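Local coordinates for D-alanyl-D-alanine carboxypeptidase (Penicillin binding protein) family protein (Francisella tularensis subsp. tularensis, PDB 6OSU) that probably trims the terminal D-alanine from peptidoglycan precursor peptides, acting as a serine-type D-Ala-D-Ala carboxypeptidase of the penicillin-binding protein group, at residues A[62-67]-A[276-281]; A[68-73]-A[145-150]; A[93-98]-A[129-134]; A[103-108]-A[125-130]; A[288-293]-A[301-306]. All coordinates share one frame; numbering follows the deposited sequence.

Interaction 1 (A[62-67]-A[276-281]); sequences PASLTK and GMKTGH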
# COMPACT_ATOMS: atom_id res chain seq x y z
N PRO A 62 9.68 -6.34 -12.58
CA PRO A 62 8.74 -6.45 -11.46
C PRO A 62 9.06 -7.58 -10.49
O PRO A 62 8.77 -7.44 -9.30
CB PRO A 62 7.39 -6.70 -12.16
CG PRO A 62 7.64 -6.48 -13.62
CD PRO A 62 9.08 -6.80 -13.84
N ALA A 63 9.61 -8.69 -10.96
CA ALA A 63 9.84 -9.89 -10.11
C ALA A 63 8.48 -10.34 -9.56
O ALA A 63 7.46 -10.18 -10.23
CB ALA A 63 10.90 -9.60 -9.07
N SER A 64 8.42 -10.89 -8.34
CA SER A 64 7.17 -11.42 -7.80
C SER A 64 6.19 -10.35 -7.37
O SER A 64 5.10 -10.71 -6.91
CB SER A 64 7.43 -12.35 -6.61
OG SER A 64 7.83 -13.65 -7.02
N LEU A 65 6.53 -9.06 -7.50
CA LEU A 65 5.52 -8.03 -7.29
C LEU A 65 4.39 -8.16 -8.30
O LEU A 65 3.28 -7.69 -8.04
CB LEU A 65 6.16 -6.64 -7.37
CG LEU A 65 7.37 -6.39 -6.46
CD1 LEU A 65 7.69 -4.90 -6.41
CD2 LEU A 65 7.15 -6.95 -5.06
N THR A 66 4.67 -8.80 -9.44
CA THR A 66 3.64 -9.19 -10.39
C THR A 66 2.48 -9.91 -9.69
O THR A 66 1.31 -9.68 -10.02
CB THR A 66 4.24 -10.09 -11.47
OG1 THR A 66 5.33 -9.42 -12.12
CG2 THR A 66 3.19 -10.47 -12.50
N LYS A 67 2.80 -10.76 -8.71
CA LYS A 67 1.78 -11.54 -8.02
C LYS A 67 0.77 -10.66 -7.30
O LYS A 67 -0.33 -11.14 -6.98
CB LYS A 67 2.43 -12.50 -7.02
CG LYS A 67 3.23 -13.63 -7.65
CD LYS A 67 3.64 -14.65 -6.59
CE LYS A 67 4.35 -15.85 -7.21
NZ LYS A 67 5.68 -15.51 -7.79
N GLY A 276 1.99 -5.76 5.58
CA GLY A 276 2.14 -6.08 4.17
C GLY A 276 3.53 -5.73 3.70
O GLY A 276 4.33 -5.14 4.44
N MET A 277 3.82 -6.10 2.46
CA MET A 277 2.86 -6.73 1.57
C MET A 277 3.48 -7.92 0.83
O MET A 277 3.06 -9.06 1.02
CB MET A 277 2.31 -5.71 0.56
CG MET A 277 1.16 -6.21 -0.31
SD MET A 277 0.40 -4.91 -1.33
CE MET A 277 -1.10 -5.73 -1.86
N LYS A 278 4.49 -7.66 0.00
CA LYS A 278 4.99 -8.67 -0.92
C LYS A 278 6.45 -8.40 -1.26
O LYS A 278 6.85 -7.25 -1.47
CB LYS A 278 4.17 -8.70 -2.21
CG LYS A 278 4.48 -9.86 -3.14
CD LYS A 278 3.96 -11.16 -2.56
CE LYS A 278 4.33 -12.34 -3.44
NZ LYS A 278 5.78 -12.67 -3.36
N THR A 279 7.24 -9.47 -1.35
CA THR A 279 8.63 -9.41 -1.77
C THR A 279 8.77 -9.98 -3.17
O THR A 279 7.84 -10.59 -3.71
CB THR A 279 9.53 -10.18 -0.79
OG1 THR A 279 9.07 -11.53 -0.68
CG2 THR A 279 9.50 -9.53 0.58
N GLY A 280 9.95 -9.79 -3.74
CA GLY A 280 10.29 -10.34 -5.03
C GLY A 280 11.77 -10.22 -5.32
O GLY A 280 12.42 -9.27 -4.85
N HIS A 281 12.33 -11.15 -6.08
CA HIS A 281 13.75 -11.09 -6.42
C HIS A 281 14.01 -11.82 -7.72
O HIS A 281 13.75 -13.02 -7.83
CB HIS A 281 14.61 -11.68 -5.31
CG HIS A 281 16.02 -11.94 -5.72
ND1 HIS A 281 16.92 -10.92 -5.95
CD2 HIS A 281 16.68 -13.09 -5.97
CE1 HIS A 281 18.08 -11.44 -6.31
NE2 HIS A 281 17.96 -12.75 -6.33
O HOH W 1 10.54 -13.34 -7.31

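Interaction 2 (A[68-73]-A[145-150]); sequences IMTSYI and DLMNQT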
# COMPACT_ATOMS: atom_id res chain seq x y z
N ILE A 68 1.10 -9.40 -7.02
CA ILE A 68 0.13 -8.51 -6.39
C ILE A 68 -1.02 -8.23 -7.35
O ILE A 68 -2.19 -8.22 -6.94
CB ILE A 68 0.80 -7.20 -5.94
CG1 ILE A 68 1.89 -7.49 -4.90
CG2 ILE A 68 -0.23 -6.25 -5.36
CD1 ILE A 68 2.67 -6.27 -4.50
N MET A 69 -0.71 -8.00 -8.63
CA MET A 69 -1.76 -7.79 -9.61
C MET A 69 -2.60 -9.04 -9.79
O MET A 69 -3.84 -8.96 -9.89
CB MET A 69 -1.17 -7.35 -10.95
CG MET A 69 -2.21 -7.26 -12.06
SD MET A 69 -3.51 -6.08 -11.67
CE MET A 69 -2.72 -4.54 -12.13
N THR A 70 -1.96 -10.21 -9.84
CA THR A 70 -2.71 -11.45 -9.95
C THR A 70 -3.64 -11.61 -8.75
O THR A 70 -4.83 -11.92 -8.91
CB THR A 70 -1.76 -12.64 -10.06
OG1 THR A 70 -0.92 -12.47 -11.21
CG2 THR A 70 -2.54 -13.94 -10.20
N SER A 71 -3.12 -11.38 -7.55
CA SER A 71 -3.96 -11.42 -6.35
C SER A 71 -5.02 -10.34 -6.38
O SER A 71 -6.14 -10.54 -5.90
CB SER A 71 -3.09 -11.29 -5.10
OG SER A 71 -3.89 -11.28 -3.94
N TYR A 72 -4.69 -9.17 -6.94
CA TYR A 72 -5.66 -8.09 -7.07
C TYR A 72 -6.87 -8.54 -7.89
O TYR A 72 -8.02 -8.30 -7.50
CB TYR A 72 -4.99 -6.87 -7.72
CG TYR A 72 -5.86 -5.63 -7.82
CD1 TYR A 72 -5.77 -4.62 -6.88
CD2 TYR A 72 -6.74 -5.47 -8.88
CE1 TYR A 72 -6.55 -3.49 -6.97
CE2 TYR A 72 -7.53 -4.33 -8.99
CZ TYR A 72 -7.42 -3.35 -8.03
OH TYR A 72 -8.20 -2.22 -8.13
N ILE A 73 -6.62 -9.19 -9.02
CA ILE A 73 -7.71 -9.63 -9.88
C ILE A 73 -8.52 -10.74 -9.21
O ILE A 73 -9.75 -10.81 -9.36
CB ILE A 73 -7.15 -10.07 -11.24
CG1 ILE A 73 -6.67 -8.84 -12.02
CG2 ILE A 73 -8.18 -10.85 -12.02
CD1 ILE A 73 -5.89 -9.16 -13.27
N ASP A 145 -3.17 -10.60 -20.32
CA ASP A 145 -3.88 -9.50 -20.98
C ASP A 145 -4.83 -8.81 -20.01
O ASP A 145 -4.94 -7.58 -20.01
CB ASP A 145 -4.64 -10.01 -22.20
CG ASP A 145 -3.72 -10.33 -23.36
OD1 ASP A 145 -2.78 -9.55 -23.60
OD2 ASP A 145 -3.95 -11.36 -24.04
N LEU A 146 -5.54 -9.59 -19.20
CA LEU A 146 -6.41 -9.00 -18.19
C LEU A 146 -5.60 -8.20 -17.17
O LEU A 146 -6.03 -7.12 -16.73
CB LEU A 146 -7.21 -10.09 -17.49
CG LEU A 146 -8.15 -9.62 -16.39
CD1 LEU A 146 -9.31 -8.82 -16.97
CD2 LEU A 146 -8.63 -10.81 -15.60
N MET A 147 -4.42 -8.70 -16.78
CA MET A 147 -3.56 -7.96 -15.87
C MET A 147 -3.16 -6.61 -16.46
O MET A 147 -3.15 -5.60 -15.75
CB MET A 147 -2.31 -8.77 -15.54
CG MET A 147 -2.56 -10.10 -14.87
SD MET A 147 -1.03 -11.02 -14.70
CE MET A 147 -0.12 -9.97 -13.57
N ASN A 148 -2.83 -6.58 -17.75
CA ASN A 148 -2.39 -5.33 -18.37
C ASN A 148 -3.55 -4.36 -18.57
O ASN A 148 -3.35 -3.14 -18.47
CB ASN A 148 -1.69 -5.63 -19.69
CG ASN A 148 -0.34 -6.30 -19.49
OD1 ASN A 148 0.40 -5.97 -18.57
ND2 ASN A 148 -0.02 -7.26 -20.35
N GLN A 149 -4.76 -4.86 -18.83
CA GLN A 149 -5.93 -3.99 -18.88
C GLN A 149 -6.23 -3.41 -17.51
O GLN A 149 -6.51 -2.21 -17.38
CB GLN A 149 -7.14 -4.76 -19.40
CG GLN A 149 -7.05 -5.20 -20.84
CD GLN A 149 -8.17 -6.16 -21.20
OE1 GLN A 149 -7.98 -7.09 -21.99
NE2 GLN A 149 -9.35 -5.94 -20.62
N THR A 150 -6.20 -4.25 -16.48
CA THR A 150 -6.47 -3.77 -15.13
C THR A 150 -5.44 -2.73 -14.70
O THR A 150 -5.77 -1.75 -14.03
CB THR A 150 -6.49 -4.95 -14.16
OG1 THR A 150 -7.53 -5.87 -14.53
CG2 THR A 150 -6.74 -4.48 -12.73

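Interaction 3 (A[93-98]-A[129-134]); sequences ENAAST and TIALAE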
# COMPACT_ATOMS: atom_id res chain seq x y z
N GLU A 93 -1.40 -30.04 -14.69
CA GLU A 93 -0.01 -30.46 -14.65
C GLU A 93 0.92 -29.31 -15.00
O GLU A 93 2.07 -29.28 -14.53
CB GLU A 93 0.22 -31.64 -15.59
CG GLU A 93 0.38 -32.97 -14.86
CD GLU A 93 -0.13 -34.15 -15.66
OE1 GLU A 93 0.24 -34.26 -16.85
OE2 GLU A 93 -0.90 -34.96 -15.11
N ASN A 94 0.46 -28.35 -15.81
CA ASN A 94 1.25 -27.16 -16.07
C ASN A 94 1.50 -26.38 -14.78
O ASN A 94 2.64 -26.00 -14.50
CB ASN A 94 0.54 -26.27 -17.10
CG ASN A 94 1.27 -24.96 -17.32
OD1 ASN A 94 2.40 -24.93 -17.80
ND2 ASN A 94 0.62 -23.85 -16.98
N ALA A 95 0.45 -26.17 -13.99
CA ALA A 95 0.61 -25.42 -12.74
C ALA A 95 1.51 -26.16 -11.77
O ALA A 95 2.48 -25.58 -11.25
CB ALA A 95 -0.77 -25.16 -12.12
N ALA A 96 1.22 -27.44 -11.52
CA ALA A 96 1.95 -28.19 -10.51
C ALA A 96 3.44 -28.27 -10.80
O ALA A 96 4.25 -28.40 -9.88
CB ALA A 96 1.37 -29.60 -10.38
N SER A 97 3.83 -28.18 -12.07
CA SER A 97 5.22 -28.38 -12.48
C SER A 97 5.98 -27.08 -12.67
O SER A 97 7.13 -27.12 -13.14
CB SER A 97 5.28 -29.21 -13.76
OG SER A 97 5.00 -28.42 -14.90
N THR A 98 5.40 -25.93 -12.34
CA THR A 98 6.13 -24.68 -12.46
C THR A 98 7.22 -24.60 -11.40
O THR A 98 6.98 -24.90 -10.22
CB THR A 98 5.20 -23.47 -12.34
OG1 THR A 98 4.68 -23.40 -11.01
CG2 THR A 98 4.05 -23.57 -13.32
N THR A 129 -0.15 -19.44 -8.17
CA THR A 129 -0.45 -18.31 -9.05
C THR A 129 -0.92 -18.79 -10.41
O THR A 129 -1.91 -18.28 -10.96
CB THR A 129 0.79 -17.42 -9.19
OG1 THR A 129 1.28 -17.07 -7.90
CG2 THR A 129 0.45 -16.15 -9.96
N ILE A 130 -0.24 -19.78 -10.98
CA ILE A 130 -0.61 -20.29 -12.30
C ILE A 130 -1.96 -20.98 -12.25
O ILE A 130 -2.76 -20.89 -13.20
CB ILE A 130 0.50 -21.22 -12.84
CG1 ILE A 130 1.77 -20.42 -13.13
CG2 ILE A 130 0.03 -21.97 -14.08
CD1 ILE A 130 1.51 -19.13 -13.90
N ALA A 131 -2.26 -21.67 -11.14
CA ALA A 131 -3.53 -22.37 -11.03
C ALA A 131 -4.70 -21.39 -10.96
O ALA A 131 -5.76 -21.65 -11.54
CB ALA A 131 -3.53 -23.29 -9.81
N LEU A 132 -4.52 -20.27 -10.26
CA LEU A 132 -5.57 -19.25 -10.23
C LEU A 132 -5.72 -18.57 -11.59
O LEU A 132 -6.84 -18.29 -12.03
CB LEU A 132 -5.26 -18.21 -9.16
CG LEU A 132 -5.46 -18.65 -7.71
CD1 LEU A 132 -4.79 -17.66 -6.76
CD2 LEU A 132 -6.94 -18.78 -7.39
N ALA A 133 -4.59 -18.32 -12.27
CA ALA A 133 -4.64 -17.62 -13.55
C ALA A 133 -5.33 -18.46 -14.62
O ALA A 133 -6.18 -17.95 -15.36
CB ALA A 133 -3.22 -17.24 -13.99
N GLU A 134 -4.98 -19.74 -14.71
CA GLU A 134 -5.62 -20.62 -15.68
C GLU A 134 -7.13 -20.69 -15.48
O GLU A 134 -7.88 -20.81 -16.45
CB GLU A 134 -5.02 -22.02 -15.61
CG GLU A 134 -3.58 -22.12 -16.10
CD GLU A 134 -3.06 -23.56 -16.09
OE1 GLU A 134 -3.34 -24.29 -15.11
OE2 GLU A 134 -2.39 -23.95 -17.07

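Interaction 4 (A[103-108]-A[125-130]); sequences MYVKAG and GNDATI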
# COMPACT_ATOMS: atom_id res chain seq x y z
N MET A 103 4.06 -23.74 -3.32
CA MET A 103 3.30 -24.18 -2.16
C MET A 103 3.04 -25.68 -2.20
O MET A 103 2.50 -26.23 -1.23
CB MET A 103 1.98 -23.42 -2.05
CG MET A 103 0.86 -23.94 -2.92
SD MET A 103 -0.71 -23.13 -2.53
CE MET A 103 -0.93 -23.62 -0.82
N TYR A 104 3.42 -26.34 -3.30
CA TYR A 104 3.40 -27.80 -3.45
C TYR A 104 1.97 -28.33 -3.58
O TYR A 104 1.54 -29.21 -2.83
CB TYR A 104 4.16 -28.48 -2.31
CG TYR A 104 5.61 -28.06 -2.28
CD1 TYR A 104 6.56 -28.72 -3.06
CD2 TYR A 104 6.03 -26.98 -1.51
CE1 TYR A 104 7.88 -28.33 -3.05
CE2 TYR A 104 7.35 -26.58 -1.50
CZ TYR A 104 8.28 -27.26 -2.27
OH TYR A 104 9.60 -26.87 -2.27
N VAL A 105 1.24 -27.79 -4.55
CA VAL A 105 -0.04 -28.34 -4.97
C VAL A 105 0.21 -29.42 -6.02
O VAL A 105 1.10 -29.28 -6.87
CB VAL A 105 -0.98 -27.24 -5.51
CG1 VAL A 105 -1.47 -26.36 -4.38
CG2 VAL A 105 -0.27 -26.41 -6.57
N LYS A 106 -0.55 -30.50 -5.95
CA LYS A 106 -0.37 -31.64 -6.84
C LYS A 106 -1.30 -31.54 -8.04
O LYS A 106 -2.40 -30.99 -7.97
CB LYS A 106 -0.65 -32.95 -6.10
CG LYS A 106 0.31 -33.26 -4.97
CD LYS A 106 -0.14 -34.51 -4.22
CE LYS A 106 0.97 -35.11 -3.38
NZ LYS A 106 1.46 -34.17 -2.34
N ALA A 107 -0.84 -32.09 -9.16
CA ALA A 107 -1.66 -32.13 -10.37
C ALA A 107 -2.86 -33.05 -10.17
O ALA A 107 -2.74 -34.14 -9.60
CB ALA A 107 -0.83 -32.60 -11.56
N GLY A 108 -4.02 -32.60 -10.64
CA GLY A 108 -5.24 -33.36 -10.51
C GLY A 108 -6.00 -33.14 -9.21
O GLY A 108 -7.13 -33.61 -9.09
N GLY A 125 4.14 -18.81 -4.10
CA GLY A 125 4.13 -20.04 -4.86
C GLY A 125 3.72 -19.80 -6.30
O GLY A 125 2.63 -19.27 -6.57
N ASN A 126 4.58 -20.19 -7.25
CA ASN A 126 4.24 -19.99 -8.65
C ASN A 126 3.17 -20.97 -9.11
O ASN A 126 2.32 -20.62 -9.94
CB ASN A 126 5.50 -20.12 -9.51
CG ASN A 126 6.52 -19.05 -9.21
OD1 ASN A 126 6.17 -17.88 -9.05
ND2 ASN A 126 7.79 -19.44 -9.11
N ASP A 127 3.18 -22.20 -8.59
CA ASP A 127 2.15 -23.16 -8.96
C ASP A 127 0.76 -22.68 -8.57
O ASP A 127 -0.21 -22.86 -9.32
CB ASP A 127 2.46 -24.53 -8.35
CG ASP A 127 2.79 -24.47 -6.87
OD1 ASP A 127 2.77 -23.37 -6.28
OD2 ASP A 127 3.07 -25.54 -6.28
N ALA A 128 0.63 -22.04 -7.40
CA ALA A 128 -0.66 -21.51 -6.98
C ALA A 128 -1.09 -20.34 -7.86
O ALA A 128 -2.25 -20.25 -8.27
CB ALA A 128 -0.62 -21.09 -5.52
N THR A 129 -0.15 -19.44 -8.17
CA THR A 129 -0.45 -18.31 -9.05
C THR A 129 -0.92 -18.79 -10.41
O THR A 129 -1.91 -18.28 -10.96
CB THR A 129 0.79 -17.42 -9.19
OG1 THR A 129 1.28 -17.07 -7.90
CG2 THR A 129 0.45 -16.15 -9.96
N ILE A 130 -0.24 -19.78 -10.98
CA ILE A 130 -0.61 -20.29 -12.30
C ILE A 130 -1.96 -20.98 -12.25
O ILE A 130 -2.76 -20.89 -13.20
CB ILE A 130 0.50 -21.22 -12.84
CG1 ILE A 130 1.77 -20.42 -13.13
CG2 ILE A 130 0.03 -21.97 -14.08
CD1 ILE A 130 1.51 -19.13 -13.90

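Interaction 5 (A[288-293]-A[301-306]); sequences CLVSSA and ISVVLG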
# COMPACT_ATOMS: atom_id res chain seq x y z
N CYS A 288 13.23 -6.63 -4.03
CA CYS A 288 12.18 -5.62 -4.01
C CYS A 288 11.19 -5.91 -2.90
O CYS A 288 10.99 -7.07 -2.51
CB CYS A 288 11.44 -5.55 -5.34
SG CYS A 288 12.53 -5.36 -6.76
N LEU A 289 10.55 -4.86 -2.39
CA LEU A 289 9.55 -5.00 -1.35
C LEU A 289 8.49 -3.92 -1.50
O LEU A 289 8.82 -2.73 -1.57
CB LEU A 289 10.19 -4.92 0.04
CG LEU A 289 9.25 -4.95 1.26
CD1 LEU A 289 8.35 -6.18 1.22
CD2 LEU A 289 10.06 -4.91 2.55
N VAL A 290 7.24 -4.34 -1.59
CA VAL A 290 6.09 -3.47 -1.36
C VAL A 290 5.64 -3.73 0.07
O VAL A 290 5.30 -4.86 0.42
CB VAL A 290 4.96 -3.74 -2.36
CG1 VAL A 290 3.74 -2.89 -2.03
CG2 VAL A 290 5.43 -3.46 -3.79
N SER A 291 5.68 -2.70 0.90
CA SER A 291 5.36 -2.85 2.31
C SER A 291 4.40 -1.75 2.75
O SER A 291 4.34 -0.68 2.15
CB SER A 291 6.62 -2.82 3.18
OG SER A 291 7.26 -1.56 3.09
N SER A 292 3.66 -2.04 3.81
CA SER A 292 2.72 -1.09 4.38
C SER A 292 2.71 -1.24 5.90
O SER A 292 2.74 -2.36 6.41
CB SER A 292 1.31 -1.28 3.82
OG SER A 292 0.46 -0.21 4.20
N ALA A 293 2.67 -0.11 6.60
CA ALA A 293 2.64 -0.11 8.05
C ALA A 293 1.64 0.92 8.53
O ALA A 293 1.53 2.01 7.96
CB ALA A 293 4.03 0.19 8.64
N ILE A 301 2.46 3.45 2.61
CA ILE A 301 2.84 2.42 1.65
C ILE A 301 4.22 2.76 1.12
O ILE A 301 4.47 3.89 0.69
CB ILE A 301 1.81 2.32 0.52
CG1 ILE A 301 0.47 1.80 1.07
CG2 ILE A 301 2.32 1.42 -0.61
CD1 ILE A 301 -0.70 2.05 0.15
N SER A 302 5.13 1.79 1.17
CA SER A 302 6.48 1.96 0.67
C SER A 302 6.79 0.87 -0.34
O SER A 302 6.43 -0.29 -0.15
CB SER A 302 7.51 1.90 1.81
OG SER A 302 7.73 3.18 2.36
N VAL A 303 7.45 1.28 -1.43
CA VAL A 303 7.98 0.36 -2.43
C VAL A 303 9.47 0.64 -2.56
O VAL A 303 9.87 1.79 -2.73
CB VAL A 303 7.27 0.53 -3.78
CG1 VAL A 303 7.86 -0.45 -4.79
CG2 VAL A 303 5.78 0.32 -3.63
N VAL A 304 10.28 -0.41 -2.45
CA VAL A 304 11.72 -0.33 -2.66
C VAL A 304 12.09 -1.34 -3.74
O VAL A 304 11.67 -2.50 -3.67
CB VAL A 304 12.50 -0.60 -1.36
CG1 VAL A 304 13.97 -0.73 -1.65
CG2 VAL A 304 12.26 0.50 -0.35
N LEU A 305 12.86 -0.89 -4.73
CA LEU A 305 13.20 -1.71 -5.88
C LEU A 305 14.70 -1.74 -6.08
O LEU A 305 15.37 -0.71 -5.99
CB LEU A 305 12.52 -1.18 -7.15
CG LEU A 305 11.01 -0.96 -7.12
CD1 LEU A 305 10.54 -0.25 -8.38
CD2 LEU A 305 10.25 -2.28 -6.93
N GLY A 306 15.23 -2.93 -6.34
CA GLY A 306 16.59 -3.07 -6.83
C GLY A 306 17.69 -3.06 -5.80
O GLY A 306 18.84 -2.82 -6.16
O HOH W 2 9.16 -1.41 0.80

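Interaction 1 (A[62-67]-A[276-281])
With CG anti to its backbone N (chi1 -171°), K278 sends its chain toward S64 and K67, and bends at chi2 and chi4 curl the terminal nitrogen in over the serine, NZ ending 3.7 Å from S64 CB. K67 is straight as far as CE and bends only at chi4 (67°), which turns its NZ back to donate to S64 OG at 2.9 Å. The two lysines cross obliquely, CD of K67 lying 4.0 Å from CE of K278, so they touch through methylenes while each NZ has its own main partners, T279 O for K278, N126 OD1 and D165 O for K67; S124 OG, bonded to K278 NZ and S64 OG and weakly to K67 NZ, joins the group. S64 and K67 form the SxxK pair, predicted to be the acylated serine and the proton acceptor, and K278 opens the KTG motif, with a predicted role in substrate binding. The strand comes close here: G280, with no side chain in the way, brings its CA to 3.8 Å from S64 CB. Beside it a water is hydrogen-bonded to S64 OG at 2.7 Å and accepts from H281 N at 3.1 Å, a place consistent with the oxyanion hole of S11 relatives. On the other flank L65 lays CD2 3.6 Å from K278 O. The 3-10 turn at S64 and L65 and the following helix 66-79 meet edge strand 274-282, whose classic beta bulge at M277 and K278 faces V290 of strand 288-295, while helix 176-189 packs on L65 and M277.

Interaction 2 (A[68-73]-A[145-150])
M69 and M147 overlap alongside, their chains running in opposed senses, the methyl CE of M147 reaching 3.7 Å from CG of M69. The M147 chain runs extended to its sulfur and bends only at chi3 (65°), and this turn brings CE up to T70 OG1 at 3.5 Å. T70 OG1 is hydrogen-bonded to P164 O, and the methyl packs beside it. I73 lies nearly perpendicular to M147, its tip CD1 resting 3.8 Å from M147 CG, while its CG2 branch meets CD2 of L146 at 3.6 Å. The backbones behind these side chains belong to helices 66-79 and 140-154, whose local axes cross almost perpendicularly (88°) and pass 10.1 Å apart, in the helical part of the penicillin-binding transpeptidase fold, directly after the SxxK lysine. T150 closes the other side of the interface through its methyl CG2, which lies 3.8 Å from M69 SD and comes obliquely to the Y72 ring near CE2. Its hydroxyl is turned back on its own helix, where OG1 donates to L146 O at 2.9 Å from above the carbonyl plane, and the T150 amide reaches the same oxygen from the opposite face. F161, from a loop, packs on both methionines, and the Y72 hydroxyl is hydrogen-bonded to S185 OG of helix 176-189.

Interaction 3 (A[93-98]-A[129-134])
A95 sits against I130 and A131, joining the short helix 93-96 to the longer helix 126-137 in the helical region of this penicillin-binding protein. The apolar part is built from small groups. With CG1 beside the backbone N (chi1 -68°), I130 has CG2 anti to it, and this methyl meets A95 CB at 3.8 Å; A131 CB follows, 4.1 Å from A95 CB. T98, just past the end of the short helix, adds its CG2 methyl 3.9 Å from CG1 of I130.

The polar part involves N94, which is exposed. N94 ND2 donates to E134 OE2 at 3.0 Å, a bond bent to 144° at the hydrogen; OE2 is met from above the carboxylate plane. The other oxygen, E134 OE1, is hydrogen-bonded to S92 OG, which gives the carboxylate a second partner, and that serine oxygen is also bonded to the backbone N of A95.

Within 93-98, the turn that leaves the helix is pinned by hydroxyls: S97 OG reaches back to E93 O, and A95 O accepts both T98 N and T98 OG1, the latter in the carbonyl plane at 3.1 Å.

Interaction 4 (A[103-108]-A[125-130])
M103 and G125 bring their backbones to 5.0 Å, CA to CA, and the loop then swings off until V105 and D127 stand 6.9 Å apart by the same measure. The loop turns from right-handed helical angles at M103 to left-handed ones at Y104, a pair that fits a backbone nest, and its three successive N-H groups face the carboxylate of D127 in the first turn of helix 126-137. G125, the N-cap of that helix, stands in the middle of the S124-G125-N126 triad, the SxN motif of this enzyme class, so the loop packs directly behind the active-site turn.

D127 carries the contact. Its CG lies between the backbone N and the carbonyl carbon (chi1 49°), the crowded position, and this throws the carboxylate out to the loop. OD1 accepts M103 N at 3.3 Å through its syn lone pair, nearly straight at 169°. OD2 takes two weak bonds, from Y104 N at 3.1 Å and V105 N at 3.4 Å. Three amides round a buried carboxylate would be expected to favour its anionic form. A methyl of V105, CG2, lies alongside at 3.5 Å from OD2, giving the group an apolar neighbour. N126 turns the other way, to G99 O, while W204 of strand 201-205 packs on M103 and V105. On the helix side M103 SD rests 3.6 Å from A128 CB.

Interaction 5 (A[288-293]-A[301-306])
V290 and V303 project together from the same face of the sheet, with their CG2 methyls 3.8 Å apart. They form a non-hydrogen-bonded pair, and the hydrogen-bonded pairs L289 with V304 and S291 with S302 frame it. The bonds at the serines are short and straight: S291 N donates to S302 O at 2.7 Å and S302 N to S291 O at 2.8 Å, both within 5° of linear. On the face that L289 and S291 share, a water donates to L289 O at 2.7 Å, is hydrogen-bonded to S291 OG at 3.0 Å and reaches S302 O weakly; with OG between the backbone N and the carbonyl carbon (chi1 64°), S291 presents its hydroxyl to that water. At the far end C288 CB touches L305 CD2 at 3.8 Å, and its SG takes a weak bond from G306 N at 3.7 Å.

Further out, S302 OG is bonded to T42 OG1 on strand 39-44, and S292 OG to R299 NH1 and F300 O by the turn. L321 of helix 310-327 packs on S291 and S302, while A183 of helix 176-189 lies on V290 and I301. The two strands make a beta hairpin inside the five-stranded antiparallel sheet, flanked by helices, of the serine penicillin-binding protein and beta-lactamase fold.

Overall arrangement
From the N terminus, the turn into helix 66-79 opens interaction 1, the longest loop, which closes only at strand 274-282. Interaction 2 begins further along the same helix and nests inside that loop, closing at helix 140-154. Interactions 3 and 4 lie within it in turn: segments 93-98 and 103-108 return to the same helix, 126-137, with T129 and I130 common to both. Interaction 5 follows in series as a local hairpin, about 26 Å centre to centre from interactions 3 and 4. Strand 288-295 pairs with 274-282, so interactions 1 and 5 share a sheet. Helix 66-79, shared by interactions 1 and 2, joins the sheet to the helical region, and T129 packs against its K67 and T70.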